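Local coordinates for protein glutamate--tRNA ligase (Methanothermobacter thermautotrophicus, PDB 3AII) that attaches glutamate to tRNA(Glu) after activating it with ATP and, as a non-discriminating archaeal enzyme, probably also charges tRNA(Gln), at residues E217-Q220 with R221-E224; R369-M372 with V373-G376; Y305-H309 with L310-P314; P262-G265 with T266-V270. All coordinates share one frame; numbering follows the deposited sequence. Where two conformers were deposited one is given.

Contact 1: residues E217-Q220 with R221-E224; sequences ENLQ and RWRE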
loop_
_atom_site.group_PDB
_atom_site.type_symbol
_atom_site.label_atom_id
_atom_site.label_comp_id
_atom_site.label_asym_id
_atom_site.label_seq_id
_atom_site.Cartn_x
_atom_site.Cartn_y
_atom_site.Cartn_z
ATOM N N GLU A 217 23.366 -12.048 39.697
ATOM C CA GLU A 217 22.146 -12.837 39.823
ATOM C C GLU A 217 21.268 -12.735 38.563
ATOM O O GLU A 217 20.815 -13.750 38.023
ATOM C CB GLU A 217 21.347 -12.401 41.048
ATOM C CG GLU A 217 22.000 -12.751 42.384
ATOM C CD GLU A 217 21.181 -12.249 43.564
ATOM O OE1 GLU A 217 20.792 -13.077 44.417
ATOM O OE2 GLU A 217 20.914 -11.028 43.628
ATOM N N ASN A 218 21.030 -11.510 38.102
ATOM C CA ASN A 218 20.271 -11.298 36.865
ATOM C C ASN A 218 20.984 -11.874 35.652
ATOM O O ASN A 218 20.345 -12.403 34.748
ATOM C CB ASN A 218 20.004 -9.807 36.635
ATOM C CG ASN A 218 18.781 -9.308 37.385
ATOM O OD1 ASN A 218 17.716 -9.919 37.336
ATOM N ND2 ASN A 218 18.920 -8.181 38.058
ATOM N N LEU A 219 22.308 -11.765 35.617
ATOM C CA LEU A 219 23.037 -12.216 34.442
ATOM C C LEU A 219 22.934 -13.731 34.322
ATOM O O LEU A 219 22.818 -14.274 33.226
ATOM C CB LEU A 219 24.503 -11.776 34.529
ATOM C CG LEU A 219 25.348 -11.904 33.262
ATOM C CD1 LEU A 219 24.820 -10.959 32.189
ATOM C CD2 LEU A 219 26.834 -11.622 33.568
ATOM N N GLN A 220 22.979 -14.411 35.467
ATOM C CA GLN A 220 22.801 -15.856 35.491
ATOM C C GLN A 220 21.399 -16.254 34.999
ATOM O O GLN A 220 21.258 -17.183 34.208
ATOM C CB GLN A 220 23.059 -16.397 36.906
ATOM C CG GLN A 220 22.658 -17.848 37.099
ATOM C CD GLN A 220 23.514 -18.800 36.307
ATOM O OE1 GLN A 220 24.685 -18.525 36.034
ATOM N NE2 GLN A 220 22.940 -19.940 35.937
ATOM N N ARG A 221 20.373 -15.546 35.459
ATOM C CA ARG A 221 19.010 -15.830 35.011
ATOM C C ARG A 221 18.872 -15.559 33.520
ATOM O O ARG A 221 18.160 -16.273 32.810
ATOM C CB ARG A 221 18.001 -14.959 35.740
ATOM C CG ARG A 221 17.807 -15.300 37.221
ATOM C CD ARG A 221 16.551 -14.599 37.706
ATOM N NE ARG A 221 16.127 -15.024 39.039
ATOM C CZ ARG A 221 14.961 -14.689 39.578
ATOM N NH1 ARG A 221 14.112 -13.936 38.889
ATOM N NH2 ARG A 221 14.636 -15.112 40.795
ATOM N N TRP A 222 19.541 -14.505 33.063
ATOM C CA TRP A 222 19.519 -14.132 31.648
ATOM C C TRP A 222 20.081 -15.272 30.819
ATOM O O TRP A 222 19.471 -15.700 29.833
ATOM C CB TRP A 222 20.302 -12.826 31.419
ATOM C CG TRP A 222 20.704 -12.543 29.985
ATOM C CD1 TRP A 222 21.979 -12.445 29.492
ATOM C CD2 TRP A 222 19.831 -12.335 28.873
ATOM N NE1 TRP A 222 21.956 -12.185 28.151
ATOM C CE2 TRP A 222 20.650 -12.111 27.736
ATOM C CE3 TRP A 222 18.440 -12.312 28.721
ATOM C CZ2 TRP A 222 20.127 -11.858 26.472
ATOM C CZ3 TRP A 222 17.914 -12.070 27.457
ATOM C CH2 TRP A 222 18.755 -11.848 26.348
ATOM N N ARG A 223 21.229 -15.799 31.235
ATOM C CA ARG A 223 21.875 -16.854 30.467
ATOM C C ARG A 223 21.016 -18.108 30.473
ATOM O O ARG A 223 20.961 -18.856 29.490
ATOM C CB ARG A 223 23.284 -17.120 31.017
ATOM C CG ARG A 223 24.240 -15.991 30.665
ATOM C CD ARG A 223 25.687 -16.305 31.049
ATOM N NE ARG A 223 26.593 -15.312 30.474
ATOM C CZ ARG A 223 27.497 -14.624 31.164
ATOM N NH1 ARG A 223 27.635 -14.824 32.469
ATOM N NH2 ARG A 223 28.269 -13.741 30.546
ATOM N N GLU A 224 20.280 -18.298 31.559
ATOM C CA GLU A 224 19.419 -19.465 31.673
ATOM C C GLU A 224 18.239 -19.412 30.712
ATOM O O GLU A 224 17.750 -20.454 30.272
ATOM C CB GLU A 224 18.903 -19.606 33.099
ATOM C CG GLU A 224 19.984 -19.938 34.104
ATOM C CD GLU A 224 19.444 -19.949 35.517
ATOM O OE1 GLU A 224 20.253 -20.053 36.459
ATOM O OE2 GLU A 224 18.206 -19.846 35.671
HETATM O O HOH W 1 26.389 -16.361 34.461
#
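Leu219, Gln220, Arg223 and Glu224 pair off, i to i+4, in the final turns of the alpha-helix 215-224, within the class I synthetase catalytic domain and close to its zinc site. The backbone frame is regular: Arg221, Trp222, Arg223 and Glu224 each donate their N-H to the carbonyl four residues back, the Trp222 N to Asn218 O bond being 2.8 Å.

The polar side chains form a chain on the exposed surface. Gln220 has CG anti to its own N and a bend at chi2 (67°), which brings its amide to Glu224. There Gln220 NE2 donates to Glu224 OE1 at 2.7 Å and 166°, in the amide plane, using the anti lone pair of the carboxylate oxygen. At the amide's other end, OE1 of Gln220 accepts a longer bond from water 1, which itself accepts from Arg223 NH1 at 2.8 Å. Glutamine suits this place because it donates at one end and accepts at the other, and the two bonds fix its rotation.

In the packing contacts, Leu219 CG lies 3.8 Å above the Arg223 guanidinium, offset toward the rim, while Leu219 CD2 is 3.5 Å from Arg223 NH1. The other methyl, Leu219 CD1, meets Trp222 CD1 at 4.2 Å, and Trp222 continues into an edge-to-face contact with Phe226.

Asn218 OD1 and Arg221 NH1 bind the backbone N and O of Val190, joining the helix to strand 188-191. Arg221 also touches the zinc ligand Cys210; its CG lies beside the backbone N (chi1 -70°), 3.5 Å from Glu217 O.

Contact 2: residues R369-M372 with V373-G376; sequences RKLM and VEIG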
loop_
_atom_site.group_PDB
_atom_site.type_symbol
_atom_site.label_atom_id
_atom_site.label_comp_id
_atom_site.label_asym_id
_atom_site.label_seq_id
_atom_site.Cartn_x
_atom_site.Cartn_y
_atom_site.Cartn_z
ATOM N N ARG A 369 2.512 9.706 -3.826
ATOM C CA ARG A 369 3.466 10.636 -3.241
ATOM C C ARG A 369 2.813 11.994 -3.023
ATOM O O ARG A 369 2.961 12.589 -1.961
ATOM C CB ARG A 369 4.726 10.780 -4.102
ATOM C CG ARG A 369 5.766 11.714 -3.485
ATOM C CD ARG A 369 7.060 11.749 -4.286
ATOM N NE ARG A 369 7.761 10.467 -4.289
ATOM C CZ ARG A 369 8.657 10.090 -3.378
ATOM N NH1 ARG A 369 9.239 8.909 -3.483
ATOM N NH2 ARG A 369 8.973 10.887 -2.359
ATOM N N LYS A 370 2.074 12.470 -4.019
ATOM C CA LYS A 370 1.444 13.784 -3.916
ATOM C C LYS A 370 0.431 13.837 -2.776
ATOM O O LYS A 370 0.376 14.818 -2.033
ATOM C CB LYS A 370 0.792 14.201 -5.242
ATOM C CG LYS A 370 0.067 15.535 -5.149
ATOM C CD LYS A 370 -0.211 16.156 -6.505
ATOM C CE LYS A 370 -0.985 17.466 -6.336
ATOM N NZ LYS A 370 -1.104 18.242 -7.602
ATOM N N LEU A 371 -0.349 12.772 -2.632
ATOM C CA LEU A 371 -1.339 12.677 -1.563
ATOM C C LEU A 371 -0.658 12.799 -0.208
ATOM O O LEU A 371 -1.023 13.643 0.616
ATOM C CB LEU A 371 -2.071 11.341 -1.634
ATOM C CG LEU A 371 -3.048 11.110 -0.475
ATOM C CD1 LEU A 371 -4.178 12.129 -0.521
ATOM C CD2 LEU A 371 -3.596 9.698 -0.493
ATOM N N MET A 372 0.343 11.958 0.019
ATOM C CA MET A 372 1.017 11.942 1.316
ATOM C C MET A 372 1.728 13.245 1.641
ATOM O O MET A 372 1.772 13.657 2.802
ATOM C CB MET A 372 1.991 10.766 1.409
ATOM C CG MET A 372 1.309 9.417 1.228
ATOM S SD MET A 372 -0.155 9.251 2.262
ATOM C CE MET A 372 -0.563 7.528 2.004
ATOM N N VAL A 373 2.301 13.879 0.631
ATOM C CA VAL A 373 2.990 15.148 0.831
ATOM C C VAL A 373 2.008 16.247 1.224
ATOM O O VAL A 373 2.273 17.020 2.145
ATOM C CB VAL A 373 3.770 15.578 -0.423
ATOM C CG1 VAL A 373 4.186 17.039 -0.319
ATOM C CG2 VAL A 373 4.998 14.682 -0.612
ATOM N N GLU A 374 0.875 16.317 0.532
ATOM C CA GLU A 374 -0.091 17.379 0.802
ATOM C C GLU A 374 -0.797 17.196 2.149
ATOM O O GLU A 374 -1.201 18.170 2.776
ATOM C CB GLU A 374 -1.084 17.560 -0.359
ATOM C CG GLU A 374 -2.250 16.587 -0.401
ATOM C CD GLU A 374 -3.111 16.760 -1.654
ATOM O OE1 GLU A 374 -2.727 17.542 -2.552
ATOM O OE2 GLU A 374 -4.172 16.108 -1.746
ATOM N N ILE A 375 -0.938 15.951 2.593
ATOM C CA ILE A 375 -1.432 15.685 3.945
ATOM C C ILE A 375 -0.376 16.037 5.000
ATOM O O ILE A 375 -0.707 16.522 6.082
ATOM C CB ILE A 375 -1.876 14.221 4.118
ATOM C CG1 ILE A 375 -3.136 13.951 3.294
ATOM C CG2 ILE A 375 -2.126 13.907 5.588
ATOM C CD1 ILE A 375 -3.566 12.500 3.293
ATOM N N GLY A 376 0.893 15.789 4.682
ATOM C CA GLY A 376 1.995 16.146 5.562
ATOM C C GLY A 376 1.991 15.446 6.912
ATOM O O GLY A 376 1.346 14.409 7.086
HETATM O O HOH W 2 1.021 12.600 5.180
#
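Leu371 with Ile375 and Met372 with Gly376 make a local, C-terminal helix contact, in the last turns of helix 365-375 in the catalytic domain. The four i to i+4 backbone bonds run from Val373 N to Arg369 O through to Gly376 N on Met372 O, each 3.0 Å long. Gly376 then leaves the helix with a positive phi of 63°, a conformation glycine adopts readily because it has no CB.

Beyond this last bond, water 2 finishes the helix end: it donates to Met372 O at 2.7 Å and to Gly376 O at 2.6 Å. Met372 O is thus gripped by an N-H and a water, and Gly376 O by the water and Arg115.

Leu371 and Ile375 lie side by side, pointing the same way, and their CD1 methyls meet at 3.9 Å. Ile375 CG1 also rests 3.4 Å from Leu371 O. The two form a small apolar patch, with Leu371 buried against helix 386-397. Glu374 turns differently: its CG sits between backbone N and carbonyl carbon (chi1 81°), 3.3 Å from Leu371 O, and from there the extended chain carries the carboxylate to a salt bridge with Lys388. Lys370 NZ remains 5.4 Å from Glu374 OE1, so any attraction between the two is probably weak. On the side of Arg369, Val373 CG2 lies against Arg369 O, at 3.2 Å.

Helix 365-375 packs on two others: Leu371 and Lys370 lean on helix 386-397, while Met372 and Ile375 touch helix 111-126, whose first residues belong to the predicted HIGH motif.

Contact 3: residues Y305-H309 with L310-P314; sequences YLYRH and LGWEP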
loop_
_atom_site.group_PDB
_atom_site.type_symbol
_atom_site.label_atom_id
_atom_site.label_comp_id
_atom_site.label_asym_id
_atom_site.label_seq_id
_atom_site.Cartn_x
_atom_site.Cartn_y
_atom_site.Cartn_z
ATOM N N TYR A 305 12.880 5.286 28.852
ATOM C CA TYR A 305 13.537 4.652 30.000
ATOM C C TYR A 305 14.806 3.905 29.622
ATOM O O TYR A 305 15.772 3.872 30.378
ATOM C CB TYR A 305 12.579 3.698 30.718
ATOM C CG TYR A 305 11.510 4.416 31.499
ATOM C CD1 TYR A 305 10.255 4.645 30.947
ATOM C CD2 TYR A 305 11.755 4.868 32.786
ATOM C CE1 TYR A 305 9.278 5.312 31.655
ATOM C CE2 TYR A 305 10.781 5.533 33.499
ATOM C CZ TYR A 305 9.552 5.753 32.932
ATOM O OH TYR A 305 8.585 6.416 33.645
ATOM N N LEU A 306 14.788 3.299 28.441
ATOM C CA LEU A 306 15.949 2.581 27.932
ATOM C C LEU A 306 17.088 3.534 27.654
ATOM O O LEU A 306 18.220 3.303 28.079
ATOM C CB LEU A 306 15.603 1.864 26.630
ATOM C CG LEU A 306 14.796 0.581 26.711
ATOM C CD1 LEU A 306 14.501 0.109 25.299
ATOM C CD2 LEU A 306 15.564 -0.475 27.476
ATOM N N TYR A 307 16.780 4.613 26.930
ATOM C CA TYR A 307 17.774 5.632 26.601
ATOM C C TYR A 307 18.357 6.179 27.899
ATOM O O TYR A 307 19.560 6.303 28.049
ATOM C CB TYR A 307 17.152 6.775 25.794
ATOM C CG TYR A 307 16.883 6.470 24.331
ATOM C CD1 TYR A 307 17.899 6.578 23.386
ATOM C CD2 TYR A 307 15.620 6.087 23.907
ATOM C CE1 TYR A 307 17.656 6.320 22.040
ATOM C CE2 TYR A 307 15.362 5.812 22.548
ATOM C CZ TYR A 307 16.393 5.931 21.635
ATOM O OH TYR A 307 16.157 5.677 20.303
ATOM N N ARG A 308 17.473 6.487 28.837
ATOM C CA ARG A 308 17.862 6.949 30.169
ATOM C C ARG A 308 18.873 6.026 30.843
ATOM O O ARG A 308 19.972 6.445 31.258
ATOM C CB ARG A 308 16.621 7.033 31.060
ATOM C CG ARG A 308 15.776 8.273 30.886
ATOM C CD ARG A 308 14.716 8.313 31.973
ATOM N NE ARG A 308 15.226 7.777 33.235
ATOM C CZ ARG A 308 14.497 7.656 34.339
ATOM N NH1 ARG A 308 15.035 7.155 35.443
ATOM N NH2 ARG A 308 13.232 8.042 34.339
ATOM N N HIS A 309 18.493 4.760 30.972
ATOM C CA HIS A 309 19.311 3.783 31.669
ATOM C C HIS A 309 20.654 3.546 31.014
ATOM O O HIS A 309 21.637 3.297 31.703
ATOM C CB HIS A 309 18.574 2.447 31.797
ATOM C CG HIS A 309 17.505 2.447 32.837
ATOM N ND1 HIS A 309 17.694 2.987 34.093
ATOM C CD2 HIS A 309 16.247 1.949 32.826
ATOM C CE1 HIS A 309 16.593 2.832 34.806
ATOM N NE2 HIS A 309 15.702 2.201 34.062
ATOM N N LEU A 310 20.690 3.623 29.689
ATOM C CA LEU A 310 21.925 3.370 28.950
ATOM C C LEU A 310 22.785 4.631 28.777
ATOM O O LEU A 310 23.911 4.567 28.266
ATOM C CB LEU A 310 21.597 2.721 27.604
ATOM C CG LEU A 310 21.088 1.274 27.720
ATOM C CD1 LEU A 310 20.409 0.808 26.422
ATOM C CD2 LEU A 310 22.212 0.324 28.120
ATOM N N GLY A 311 22.254 5.770 29.204
ATOM C CA GLY A 311 22.971 7.033 29.101
ATOM C C GLY A 311 23.015 7.568 27.680
ATOM O O GLY A 311 24.018 8.131 27.243
ATOM N N TRP A 312 21.916 7.388 26.959
ATOM C CA TRP A 312 21.821 7.791 25.559
ATOM C C TRP A 312 20.829 8.929 25.387
ATOM O O TRP A 312 19.783 8.964 26.036
ATOM C CB TRP A 312 21.316 6.621 24.717
ATOM C CG TRP A 312 22.224 5.428 24.624
ATOM C CD1 TRP A 312 23.548 5.344 24.966
ATOM C CD2 TRP A 312 21.861 4.147 24.109
ATOM N NE1 TRP A 312 24.023 4.079 24.697
ATOM C CE2 TRP A 312 23.003 3.326 24.177
ATOM C CE3 TRP A 312 20.676 3.617 23.591
ATOM C CZ2 TRP A 312 22.993 2.005 23.746
ATOM C CZ3 TRP A 312 20.665 2.306 23.175
ATOM C CH2 TRP A 312 21.817 1.513 23.256
ATOM N N GLU A 313 21.138 9.854 24.490
ATOM C CA GLU A 313 20.182 10.898 24.154
ATOM C C GLU A 313 19.213 10.379 23.105
ATOM O O GLU A 313 19.633 9.898 22.053
ATOM C CB GLU A 313 20.906 12.133 23.626
ATOM C CG GLU A 313 19.993 13.312 23.355
ATOM C CD GLU A 313 20.758 14.544 22.927
ATOM O OE1 GLU A 313 21.985 14.435 22.714
ATOM O OE2 GLU A 313 20.134 15.619 22.804
ATOM N N PRO A 314 17.908 10.496 23.374
ATOM C CA PRO A 314 16.909 9.980 22.438
ATOM C C PRO A 314 16.837 10.843 21.185
ATOM O O PRO A 314 17.223 12.013 21.208
ATOM C CB PRO A 314 15.590 10.083 23.215
ATOM C CG PRO A 314 15.928 10.732 24.540
ATOM C CD PRO A 314 17.303 11.295 24.451
#
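Tyr307 holds CG anti to its carbonyl carbon (chi1 -76°), which brings the ring against the chain that leaves helix 299-310; the like torsion of Trp312 (chi1 -66°) sets its indole near Leu310. The tyrosine and tryptophan side chains cross at about a right angle. Trp312 CB lies at the edge of the tyrosine ring, 3.7 Å from Tyr307 CD1. Pro314 instead covers a face: its CA stands 3.8 Å from the ring centroid, a CH-pi contact that suits a flat aromatic beneath a rigid proline. Without the ring, as with an alanine here, Pro314 CA and Trp312 CB are likely to lose their aromatic support, and the loop would lie less firmly against the helix.

The turn is made by a Schellman motif. Trp312 N donates to Tyr307 O at 2.8 Å in a nearly straight bond (173°), and Gly311, with positive phi, reaches Arg308 O from its N at 3.1 Å, from above the carbonyl plane. Leu310 CB settles 3.7 Å above the centre of the Trp312 ring, and the indole is also stacked with His283.

Tyr307 presses on helix 274-284, and His309 and Leu310 meet Leu182 of helix 172-184; the loop after Gly311 then leads to strand 316-318.

Contact 4: residues P262-G265 with T266-V270; sequences PRTG and TRYRV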
loop_
_atom_site.group_PDB
_atom_site.type_symbol
_atom_site.label_atom_id
_atom_site.label_comp_id
_atom_site.label_asym_id
_atom_site.label_seq_id
_atom_site.Cartn_x
_atom_site.Cartn_y
_atom_site.Cartn_z
ATOM N N PRO A 262 12.039 -17.924 9.635
ATOM C CA PRO A 262 12.309 -18.271 8.235
ATOM C C PRO A 262 13.713 -17.909 7.760
ATOM O O PRO A 262 14.217 -18.549 6.837
ATOM C CB PRO A 262 11.241 -17.485 7.466
ATOM C CG PRO A 262 10.141 -17.305 8.446
ATOM C CD PRO A 262 10.831 -17.095 9.763
ATOM N N ARG A 263 14.335 -16.908 8.372
ATOM C CA ARG A 263 15.736 -16.588 8.077
ATOM C C ARG A 263 16.740 -17.363 8.915
ATOM O O ARG A 263 17.664 -17.979 8.386
ATOM C CB ARG A 263 16.012 -15.090 8.257
ATOM C CG ARG A 263 15.735 -14.256 7.036
ATOM C CD ARG A 263 16.150 -12.802 7.228
ATOM N NE ARG A 263 17.448 -12.490 6.628
ATOM C CZ ARG A 263 18.572 -12.275 7.307
ATOM N NH1 ARG A 263 18.595 -12.328 8.636
ATOM N NH2 ARG A 263 19.686 -11.986 6.642
ATOM N N THR A 264 16.575 -17.306 10.229
ATOM C CA THR A 264 17.574 -17.829 11.149
ATOM C C THR A 264 17.239 -19.223 11.679
ATOM O O THR A 264 17.963 -19.765 12.505
ATOM C CB THR A 264 17.774 -16.876 12.339
ATOM O OG1 THR A 264 16.529 -16.719 13.031
ATOM C CG2 THR A 264 18.242 -15.510 11.851
ATOM N N GLY A 265 16.137 -19.797 11.206
ATOM C CA GLY A 265 15.783 -21.156 11.587
ATOM C C GLY A 265 15.495 -21.315 13.066
ATOM O O GLY A 265 14.669 -20.592 13.619
ATOM N N THR A 266 16.183 -22.256 13.712
ATOM C CA THR A 266 16.003 -22.488 15.143
ATOM C C THR A 266 17.229 -22.062 15.944
ATOM O O THR A 266 17.424 -22.482 17.085
ATOM C CB THR A 266 15.688 -23.967 15.446
ATOM O OG1 THR A 266 16.738 -24.792 14.928
ATOM C CG2 THR A 266 14.361 -24.375 14.813
ATOM N N ARG A 267 18.055 -21.215 15.345
ATOM C CA ARG A 267 19.238 -20.706 16.028
ATOM C C ARG A 267 18.919 -19.989 17.338
ATOM O O ARG A 267 19.662 -20.097 18.315
ATOM C CB ARG A 267 20.005 -19.755 15.110
ATOM C CG ARG A 267 21.010 -20.446 14.217
ATOM C CD ARG A 267 22.411 -19.946 14.515
ATOM N NE ARG A 267 22.683 -18.671 13.864
ATOM C CZ ARG A 267 23.825 -18.001 13.980
ATOM N NH1 ARG A 267 23.987 -16.851 13.341
ATOM N NH2 ARG A 267 24.804 -18.478 14.735
ATOM N N TYR A 268 17.814 -19.253 17.357
ATOM C CA TYR A 268 17.502 -18.399 18.496
ATOM C C TYR A 268 16.152 -18.741 19.095
ATOM O O TYR A 268 15.218 -19.092 18.379
ATOM C CB TYR A 268 17.467 -16.930 18.061
ATOM C CG TYR A 268 18.730 -16.469 17.384
ATOM C CD1 TYR A 268 18.770 -16.260 16.008
ATOM C CD2 TYR A 268 19.875 -16.248 18.117
ATOM C CE1 TYR A 268 19.933 -15.831 15.380
ATOM C CE2 TYR A 268 21.049 -15.820 17.500
ATOM C CZ TYR A 268 21.068 -15.615 16.137
ATOM O OH TYR A 268 22.235 -15.186 15.537
ATOM N N ARG A 269 16.052 -18.615 20.412
ATOM C CA ARG A 269 14.755 -18.711 21.068
ATOM C C ARG A 269 14.486 -17.489 21.931
ATOM O O ARG A 269 13.388 -17.317 22.436
ATOM C CB ARG A 269 14.665 -19.973 21.923
ATOM C CG ARG A 269 15.480 -19.906 23.194
ATOM C CD ARG A 269 15.207 -21.116 24.081
ATOM N NE ARG A 269 15.624 -22.364 23.442
ATOM C CZ ARG A 269 15.469 -23.562 23.993
ATOM N NH1 ARG A 269 14.898 -23.671 25.185
ATOM N NH2 ARG A 269 15.878 -24.650 23.352
ATOM N N VAL A 270 15.485 -16.632 22.117
ATOM C CA VAL A 270 15.257 -15.448 22.942
ATOM C C VAL A 270 15.170 -14.245 22.008
ATOM O O VAL A 270 16.129 -13.954 21.283
ATOM C CB VAL A 270 16.375 -15.239 23.985
ATOM C CG1 VAL A 270 16.061 -14.015 24.836
ATOM C CG2 VAL A 270 16.525 -16.473 24.890
HETATM O O HOH W 3 16.109 -18.506 15.067
#
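Thr264 to Arg267 form a type II' beta turn, in which Gly265 takes a positive phi of 64° and Arg267 N donates to Thr264 O at 3.2 Å and 161°. Glycine is the textbook residue for this second position, where a side chain would crowd the next backbone nitrogen.

Thr264 and Tyr268 face each other across the turn, their side chains at about a right angle. The threonine OG1 sits in plane at the ring's edge, 3.8 Å from Tyr268 CD1, and the methyl Thr264 CG2 is 3.9 Å from Tyr268 CE1. With OG1 between backbone N and carbonyl carbon (chi1 60°), the hydroxyl turns into the mouth of the turn, where water 3 lies 2.7 Å from Thr264 OG1. That water also probably donates to Gly265 O at 2.9 Å and accepts from Tyr268 N at 3.0 Å, so it links both arms of the turn.

The turn belongs to the connection between the antiparallel strands 252-256 and 270-272, neighbours at one edge of a four-stranded sheet, and a backbone bond between Arg269 and Val257 ties the two arms nearer the strands. Arg267 CB is 3.8 Å above one face of the Tyr268 ring, offset toward the rim; bends at chi2 and chi3 then bring the guanidinium beneath Tyr268 OH, which lies 3.2 Å above its plane. The same tyrosine side chain touches Met172, Glu173 and Tyr176 of helix 172-184. Were Tyr268 cut back to a serine, the Thr264 methyl and the Arg267 chain would probably lose the ring they pack on, and the turn its hold on that helix.

Contacts 1, 3 and 4 share helix 172-184 as a common support: Asn218, Leu219 and Trp222 rest on it at contact 1, His309 and Leu310 at contact 3, and Tyr268 at contact 4. Contacts 1 and 4 touch directly, Trp222 CZ3 lying 3.8 Å from Val270 CG1, with centres 21 Å apart; contacts 1 and 3 come no nearer than about 12 Å between nearest atoms. Contact 1 also lies by the zinc, about 5 Å from the Arg221 side chain. Contact 2 stands apart, its centre 49 Å from that of contact 1, and packs instead on helix 111-126, whose first residues belong to the predicted HIGH motif, which in class I synthetases helps bind ATP.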